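Long-range contact in L-iditol 2-dehydrogenase (Clostridium scindens, PDB 4OH1), which probably oxidises L-iditol and related sugar alcohols with NAD+, as a zinc-containing member of the alcohol dehydrogenase family: residues A[171-182]-A[196-205]. Residues are numbered along the deposited sequence; the frame is centred on the assembly and turned at random.
Sequences ISYGKSVAIMGA and AGASTITVFD
Val177 and Ile179 give both their N-H and C=O groups to strand 200-205, which runs parallel to strand 176-180. Val177 N donates to Thr200 O, and Thr202 N returns a bond to Val177 O; Ile179 repeats the pattern between Thr202 O and Phe204 N, and Gly181 N donates to Phe204 O. The residues between turn their polar backbone the other way: Ala178 and Met180 bond to strand 242-247, while Ile201 N is held by Asp220.

Beyond the strands, Ser199 N reaches Lys175 O at 2.9 Å, and Gly174 N, in the type II turn 172-175, meets Gly197 O at 2.8 Å from 40° above the carbonyl plane. Gly197 itself ends helix 184-194 in a Schellman motif. At the other end the carboxylate of Asp205, set anti to its own nitrogen (chi1 -160°), receives Ala182 N on OD2 at 2.9 Å, from the anti side and 22° out of plane; OD1 takes Val207 N. Thr202 OG1 is satisfied by Tyr242 OH, and Tyr173 OH by Leu192 O of the second subunit.

On one face the folded side chain of selenomethionine Met180 lies alongside Phe204 in a Met-aromatic contact, SE 4.4 Å from the ring centroid and oblique to it, while Ala178 CB comes within 3.8 Å of Phe204 CE1. On the other, Ile179 CD1 meets Ile201 CG2 at 4.1 Å, and Val203 packs CG2 on Ile179 CB while also touching Val190 of helix 184-194. Strand, helix and parallel strand form the beta-alpha-beta crossover of a Rossmann fold, with Gly181 probably opening its GxGxxG dinucleotide-binding turn.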
loop_
_atom_site.group_PDB
_atom_site.type_symbol
_atom_site.label_atom_id
_atom_site.label_comp_id
_atom_site.label_asym_id
_atom_site.label_seq_id
_atom_site.Cartn_x
_atom_site.Cartn_y
_atom_site.Cartn_z
ATOM N N ILE A 171 12.257 2.377 0.560
ATOM C CA ILE A 171 13.260 2.101 1.526
ATOM C C ILE A 171 12.545 1.795 2.816
ATOM O O ILE A 171 11.646 2.522 3.198
ATOM C CB ILE A 171 14.183 3.250 1.714
ATOM C CG1 ILE A 171 14.765 3.683 0.341
ATOM C CG2 ILE A 171 15.292 2.808 2.659
ATOM C CD1 ILE A 171 15.889 4.830 0.453
ATOM N N SER A 172 12.895 0.702 3.478
ATOM C CA SER A 172 12.237 0.362 4.749
ATOM C C SER A 172 13.113 -0.613 5.503
ATOM O O SER A 172 14.183 -1.003 5.023
ATOM C CB SER A 172 10.847 -0.227 4.483
ATOM O OG SER A 172 10.906 -1.344 3.600
ATOM N N TYR A 173 12.674 -0.980 6.698
ATOM C CA TYR A 173 13.456 -1.779 7.628
ATOM C C TYR A 173 14.151 -2.936 6.942
ATOM O O TYR A 173 13.521 -3.786 6.283
ATOM C CB TYR A 173 12.545 -2.331 8.733
ATOM C CG TYR A 173 11.946 -1.323 9.692
ATOM C CD1 TYR A 173 12.732 -0.471 10.394
ATOM C CD2 TYR A 173 10.583 -1.282 9.902
ATOM C CE1 TYR A 173 12.173 0.433 11.282
ATOM C CE2 TYR A 173 10.039 -0.416 10.774
ATOM C CZ TYR A 173 10.822 0.451 11.460
ATOM O OH TYR A 173 10.250 1.338 12.346
ATOM N N GLY A 174 15.460 -3.008 7.132
ATOM C CA GLY A 174 16.141 -4.186 6.707
ATOM C C GLY A 174 16.460 -4.300 5.219
ATOM O O GLY A 174 17.049 -5.291 4.791
ATOM N N LYS A 175 16.154 -3.270 4.454
ATOM C CA LYS A 175 16.522 -3.262 3.039
ATOM C C LYS A 175 17.931 -2.767 2.765
ATOM O O LYS A 175 18.505 -1.972 3.530
ATOM C CB LYS A 175 15.531 -2.446 2.262
ATOM C CG LYS A 175 14.210 -3.233 2.132
ATOM C CD LYS A 175 13.246 -2.487 1.281
ATOM C CE LYS A 175 11.963 -3.251 1.010
ATOM N NZ LYS A 175 11.208 -2.430 0.002
ATOM N N SER A 176 18.478 -3.257 1.655
ATOM C CA SER A 176 19.737 -2.767 1.125
ATOM C C SER A 176 19.464 -1.715 0.057
ATOM O O SER A 176 18.563 -1.857 -0.803
ATOM C CB SER A 176 20.604 -3.923 0.604
ATOM O OG SER A 176 19.964 -4.584 -0.460
ATOM N N VAL A 177 20.280 -0.660 0.104
ATOM C CA VAL A 177 20.089 0.529 -0.712
ATOM C C VAL A 177 21.336 0.865 -1.492
ATOM O O VAL A 177 22.438 0.966 -0.928
ATOM C CB VAL A 177 19.725 1.752 0.180
ATOM C CG1 VAL A 177 19.562 2.978 -0.637
ATOM C CG2 VAL A 177 18.492 1.494 0.935
ATOM N N ALA A 178 21.172 1.020 -2.793
ATOM C CA ALA A 178 22.264 1.530 -3.652
ATOM C C ALA A 178 21.909 2.922 -4.163
ATOM O O ALA A 178 20.840 3.107 -4.750
ATOM C CB ALA A 178 22.488 0.605 -4.853
ATOM N N ILE A 179 22.793 3.885 -3.927
ATOM C CA ILE A 179 22.580 5.260 -4.389
ATOM C C ILE A 179 23.628 5.599 -5.415
ATOM O O ILE A 179 24.813 5.512 -5.127
ATOM C CB ILE A 179 22.640 6.269 -3.217
ATOM C CG1 ILE A 179 21.503 6.013 -2.232
ATOM C CG2 ILE A 179 22.594 7.746 -3.720
ATOM C CD1 ILE A 179 21.746 6.525 -0.866
HETATM N N MSE A 180 23.189 5.948 -6.621
HETATM C CA MSE A 180 24.126 6.336 -7.718
HETATM C C MSE A 180 24.227 7.861 -7.676
HETATM O O MSE A 180 23.241 8.599 -7.936
HETATM C CB MSE A 180 23.662 5.907 -9.090
HETATM C CG MSE A 180 22.861 4.624 -9.154
HETATM SE SE MSE A 180 23.845 3.097 -8.324
HETATM C CE MSE A 180 25.160 3.137 -9.734
ATOM N N GLY A 181 25.400 8.315 -7.283
ATOM C CA GLY A 181 25.730 9.754 -7.262
ATOM C C GLY A 181 25.955 10.243 -5.847
ATOM O O GLY A 181 25.110 10.082 -5.000
ATOM N N ALA A 182 27.117 10.806 -5.583
ATOM C CA ALA A 182 27.435 11.346 -4.258
ATOM C C ALA A 182 27.373 12.873 -4.213
ATOM O O ALA A 182 28.214 13.519 -3.565
ATOM C CB ALA A 182 28.771 10.874 -3.825
ATOM N N ALA A 196 15.161 5.473 7.305
ATOM C CA ALA A 196 14.077 4.558 6.907
ATOM C C ALA A 196 14.405 3.082 7.226
ATOM O O ALA A 196 13.776 2.154 6.720
ATOM C CB ALA A 196 13.810 4.762 5.480
ATOM N N GLY A 197 15.419 2.845 8.059
ATOM C CA GLY A 197 15.722 1.519 8.457
ATOM C C GLY A 197 16.572 0.665 7.554
ATOM O O GLY A 197 16.694 -0.551 7.790
ATOM N N ALA A 198 17.231 1.270 6.578
ATOM C CA ALA A 198 18.091 0.519 5.717
ATOM C C ALA A 198 19.224 -0.084 6.483
ATOM O O ALA A 198 19.842 0.612 7.287
ATOM C CB ALA A 198 18.627 1.355 4.606
ATOM N N SER A 199 19.523 -1.366 6.203
ATOM C CA SER A 199 20.538 -2.092 6.943
ATOM C C SER A 199 21.830 -2.148 6.153
ATOM O O SER A 199 22.882 -2.380 6.746
ATOM C CB SER A 199 20.038 -3.483 7.308
ATOM O OG SER A 199 19.467 -4.121 6.174
ATOM N N THR A 200 21.766 -1.935 4.837
ATOM C CA THR A 200 22.993 -1.709 4.041
ATOM C C THR A 200 22.827 -0.540 3.070
ATOM O O THR A 200 21.845 -0.479 2.381
ATOM C CB THR A 200 23.374 -2.948 3.272
ATOM O OG1 THR A 200 23.631 -3.975 4.207
ATOM C CG2 THR A 200 24.636 -2.738 2.453
ATOM N N ILE A 201 23.745 0.431 3.105
ATOM C CA ILE A 201 23.690 1.612 2.212
ATOM C C ILE A 201 25.013 1.741 1.479
ATOM O O ILE A 201 26.030 1.887 2.106
ATOM C CB ILE A 201 23.438 2.898 2.977
ATOM C CG1 ILE A 201 22.134 2.792 3.768
ATOM C CG2 ILE A 201 23.332 4.043 2.024
ATOM C CD1 ILE A 201 21.859 3.890 4.816
ATOM N N THR A 202 24.998 1.633 0.161
ATOM C CA THR A 202 26.220 1.755 -0.658
ATOM C C THR A 202 26.054 2.857 -1.666
ATOM O O THR A 202 25.077 2.892 -2.424
ATOM C CB THR A 202 26.438 0.469 -1.449
ATOM O OG1 THR A 202 26.517 -0.623 -0.538
ATOM C CG2 THR A 202 27.711 0.525 -2.263
ATOM N N VAL A 203 26.979 3.783 -1.669
ATOM C CA VAL A 203 26.983 4.888 -2.629
ATOM C C VAL A 203 28.039 4.677 -3.711
ATOM O O VAL A 203 29.157 4.166 -3.458
ATOM C CB VAL A 203 27.215 6.224 -1.898
ATOM C CG1 VAL A 203 27.352 7.415 -2.855
ATOM C CG2 VAL A 203 26.056 6.489 -0.919
ATOM N N PHE A 204 27.688 5.080 -4.924
ATOM C CA PHE A 204 28.573 4.921 -6.071
ATOM C C PHE A 204 28.885 6.294 -6.668
ATOM O O PHE A 204 27.986 7.084 -6.815
ATOM C CB PHE A 204 27.922 4.028 -7.140
ATOM C CG PHE A 204 27.633 2.643 -6.691
ATOM C CD1 PHE A 204 26.502 2.371 -5.930
ATOM C CD2 PHE A 204 28.446 1.573 -7.071
ATOM C CE1 PHE A 204 26.191 1.078 -5.529
ATOM C CE2 PHE A 204 28.127 0.280 -6.672
ATOM C CZ PHE A 204 26.967 0.063 -5.880
ATOM N N ASP A 205 30.148 6.577 -6.960
ATOM C CA ASP A 205 30.507 7.806 -7.690
ATOM C C ASP A 205 31.847 7.619 -8.390
ATOM O O ASP A 205 32.508 6.639 -8.109
ATOM C CB ASP A 205 30.578 8.995 -6.706
ATOM C CG ASP A 205 30.469 10.357 -7.392
ATOM O OD1 ASP A 205 31.495 10.909 -7.898
ATOM O OD2 ASP A 205 29.358 10.934 -7.417
#